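Local coordinates for protein CyaB (Pseudomonas aeruginosa, PDB 3R5G) that probably makes cyclic AMP from ATP as a membrane-bound adenylyl cyclase, of which this chain is the catalytic domain, at residues V12-R18 against L108-I114. Sequence-based numbering, arbitrary orientation.
Sequences VFFSDIR and LEIRMGI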
loop_
_atom_site.group_PDB
_atom_site.type_symbol
_atom_site.label_atom_id
_atom_site.label_comp_id
_atom_site.label_asym_id
_atom_site.label_seq_id
_atom_site.Cartn_x
_atom_site.Cartn_y
_atom_site.Cartn_z
ATOM N N VAL A 12 13.724 -5.775 3.326
ATOM C CA VAL A 12 12.597 -4.879 3.074
ATOM C C VAL A 12 11.801 -4.613 4.343
ATOM O O VAL A 12 11.548 -5.573 5.100
ATOM C CB VAL A 12 11.583 -5.457 1.999
ATOM C CG1 VAL A 12 10.419 -4.549 1.779
ATOM C CG2 VAL A 12 12.364 -5.833 0.708
ATOM N N PHE A 13 11.521 -3.345 4.648
ATOM C CA PHE A 13 10.930 -2.902 5.908
ATOM C C PHE A 13 9.647 -2.158 5.572
ATOM O O PHE A 13 9.619 -1.286 4.663
ATOM C CB PHE A 13 11.962 -1.901 6.524
ATOM C CG PHE A 13 11.403 -1.117 7.633
ATOM C CD1 PHE A 13 11.675 -1.533 8.965
ATOM C CD2 PHE A 13 10.599 0.035 7.421
ATOM C CE1 PHE A 13 11.194 -0.774 10.035
ATOM C CE2 PHE A 13 10.081 0.803 8.555
ATOM C CZ PHE A 13 10.377 0.394 9.858
ATOM N N PHE A 14 8.566 -2.513 6.296
ATOM C CA PHE A 14 7.372 -1.748 6.293
ATOM C C PHE A 14 6.964 -1.366 7.669
ATOM O O PHE A 14 7.105 -2.186 8.594
ATOM C CB PHE A 14 6.149 -2.547 5.699
ATOM C CG PHE A 14 6.178 -2.711 4.190
ATOM C CD1 PHE A 14 6.894 -3.691 3.616
ATOM C CD2 PHE A 14 5.509 -1.781 3.362
ATOM C CE1 PHE A 14 6.864 -3.896 2.228
ATOM C CE2 PHE A 14 5.596 -1.902 1.964
ATOM C CZ PHE A 14 6.212 -3.018 1.408
ATOM N N SER A 15 6.391 -0.203 7.827
ATOM C CA SER A 15 5.814 0.156 9.138
ATOM C C SER A 15 4.552 0.941 8.991
ATOM O O SER A 15 4.300 1.531 7.951
ATOM C CB SER A 15 6.785 0.965 9.956
ATOM O OG SER A 15 7.049 2.267 9.332
ATOM N N ASP A 16 3.732 0.961 10.044
ATOM C CA ASP A 16 2.659 1.932 10.079
ATOM C C ASP A 16 2.388 2.316 11.527
ATOM O O ASP A 16 2.996 1.725 12.467
ATOM C CB ASP A 16 1.368 1.407 9.405
ATOM C CG ASP A 16 0.704 0.279 10.152
ATOM O OD1 ASP A 16 0.395 0.382 11.330
ATOM O OD2 ASP A 16 0.510 -0.776 9.517
ATOM N N ILE A 17 1.524 3.316 11.725
ATOM C CA ILE A 17 1.165 3.721 13.098
ATOM C C ILE A 17 -0.200 3.195 13.499
ATOM O O ILE A 17 -1.223 3.569 12.918
ATOM C CB ILE A 17 1.152 5.250 13.238
ATOM C CG1 ILE A 17 2.469 5.804 12.804
ATOM C CG2 ILE A 17 0.834 5.625 14.624
ATOM C CD1 ILE A 17 2.359 7.373 12.552
ATOM N N ARG A 18 -0.264 2.284 14.470
ATOM C CA ARG A 18 -1.581 1.810 14.953
ATOM C C ARG A 18 -2.201 2.943 15.733
ATOM O O ARG A 18 -1.527 3.585 16.527
ATOM C CB ARG A 18 -1.407 0.563 15.840
ATOM C CG ARG A 18 -0.926 -0.668 15.093
ATOM C CD ARG A 18 -2.021 -1.164 14.203
ATOM N NE ARG A 18 -2.056 -0.404 12.958
ATOM C CZ ARG A 18 -2.971 -0.582 12.016
ATOM N NH1 ARG A 18 -2.970 0.138 10.866
ATOM N NH2 ARG A 18 -3.897 -1.489 12.229
ATOM N N LEU A 108 -0.857 5.905 20.126
ATOM C CA LEU A 108 -0.318 5.788 18.753
ATOM C C LEU A 108 0.945 4.973 18.897
ATOM O O LEU A 108 1.817 5.321 19.705
ATOM C CB LEU A 108 0.078 7.164 18.229
ATOM C CG LEU A 108 -1.079 8.135 17.920
ATOM C CD1 LEU A 108 -0.605 9.580 17.643
ATOM C CD2 LEU A 108 -1.934 7.586 16.750
ATOM N N GLU A 109 1.056 3.882 18.143
ATOM C CA GLU A 109 2.246 3.030 18.301
ATOM C C GLU A 109 2.655 2.464 16.975
ATOM O O GLU A 109 1.811 2.082 16.206
ATOM C CB GLU A 109 2.008 1.863 19.218
ATOM C CG GLU A 109 3.378 1.120 19.466
ATOM C CD GLU A 109 4.420 1.920 20.158
ATOM O OE1 GLU A 109 4.372 1.832 21.421
ATOM O OE2 GLU A 109 5.255 2.634 19.491
ATOM N N ILE A 110 3.958 2.396 16.775
ATOM C CA ILE A 110 4.473 1.892 15.512
ATOM C C ILE A 110 4.457 0.391 15.530
ATOM O O ILE A 110 4.654 -0.240 16.573
ATOM C CB ILE A 110 5.928 2.475 15.257
ATOM C CG1 ILE A 110 6.374 2.136 13.827
ATOM C CG2 ILE A 110 6.931 2.048 16.453
ATOM C CD1 ILE A 110 7.723 2.838 13.631
ATOM N N ARG A 111 4.179 -0.177 14.369
ATOM C CA ARG A 111 4.445 -1.596 14.143
ATOM C C ARG A 111 5.195 -1.786 12.857
ATOM O O ARG A 111 5.075 -0.972 11.928
ATOM C CB ARG A 111 3.160 -2.393 14.161
ATOM C CG ARG A 111 2.325 -2.112 13.001
ATOM C CD ARG A 111 1.037 -2.900 13.132
ATOM N NE ARG A 111 0.236 -2.552 11.953
ATOM C CZ ARG A 111 -0.707 -3.333 11.451
ATOM N NH1 ARG A 111 -1.329 -2.961 10.331
ATOM N NH2 ARG A 111 -1.002 -4.482 12.046
ATOM N N MET A 112 5.943 -2.884 12.804
ATOM C CA MET A 112 6.891 -3.112 11.715
ATOM C C MET A 112 6.979 -4.541 11.281
ATOM O O MET A 112 6.893 -5.432 12.158
ATOM C CB MET A 112 8.318 -2.683 12.192
ATOM C CG MET A 112 8.275 -1.229 12.650
ATOM S SD MET A 112 9.918 -0.756 13.317
ATOM C CE MET A 112 9.366 -0.220 14.816
ATOM N N GLY A 113 7.247 -4.751 9.989
ATOM C CA GLY A 113 7.465 -6.065 9.433
ATOM C C GLY A 113 8.738 -6.030 8.594
ATOM O O GLY A 113 8.870 -5.021 7.858
ATOM N N ILE A 114 9.583 -7.043 8.634
ATOM C CA ILE A 114 10.875 -7.008 7.909
ATOM C C ILE A 114 11.063 -8.375 7.342
ATOM O O ILE A 114 10.920 -9.378 8.088
ATOM C CB ILE A 114 12.009 -6.576 8.852
ATOM C CG1 ILE A 114 11.659 -5.234 9.451
ATOM C CG2 ILE A 114 13.315 -6.561 8.068
ATOM C CD1 ILE A 114 12.727 -4.772 10.528
#
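Two arginines lie stacked here despite their like charge. The guanidinium of Arg18 rests flat on that of Arg111, with centres 3.6 Å apart and planes at 16°. Asp16, salt-bridged to both, probably offsets part of the repulsion. Arg111 NE lies 3.0 Å from Asp16 OD1, and Arg111 NH1 lies 3.0 Å from Asp16 OD2, both as hydrogen bonds of a salt bridge. Arg18 NE also makes a weak hydrogen bond, part of a salt bridge, to Asp16 OD1 at 3.0 Å. Arg111 NH2 also bonds to the backbone oxygen of Ser149. Glu109, paired with Arg18 on the charged face, forms a salt bridge with Arg96 of helix 74-100.

The backbones pair as antiparallel strands. Phe14 with Gly113, Asp16 with Arg111 and Arg18 with Glu109 are the hydrogen-bonded pairs. Each has two N-H...O bonds, from Arg18 N to Glu109 O at 2.7 Å up to Glu109 N to Arg18 O at 3.1 Å. This is the central sheet of the class III nucleotidyl cyclase fold. Strand 61-66 flanks strand 6-18 on its other edge, and strand 154-157 flanks strand 109-116.

Phe13, Ser15, Ile17, Ile110, Met112 and Ile114 share the opposite face from the charged cluster. It is covered by helices 29-50 and 74-100. Met112 SD meets the Phe13 ring at its edge, 3.5 Å from Phe13 CE1, as a Met-aromatic contact. Ile114 CG1 packs 3.7 Å from Phe13 CD1.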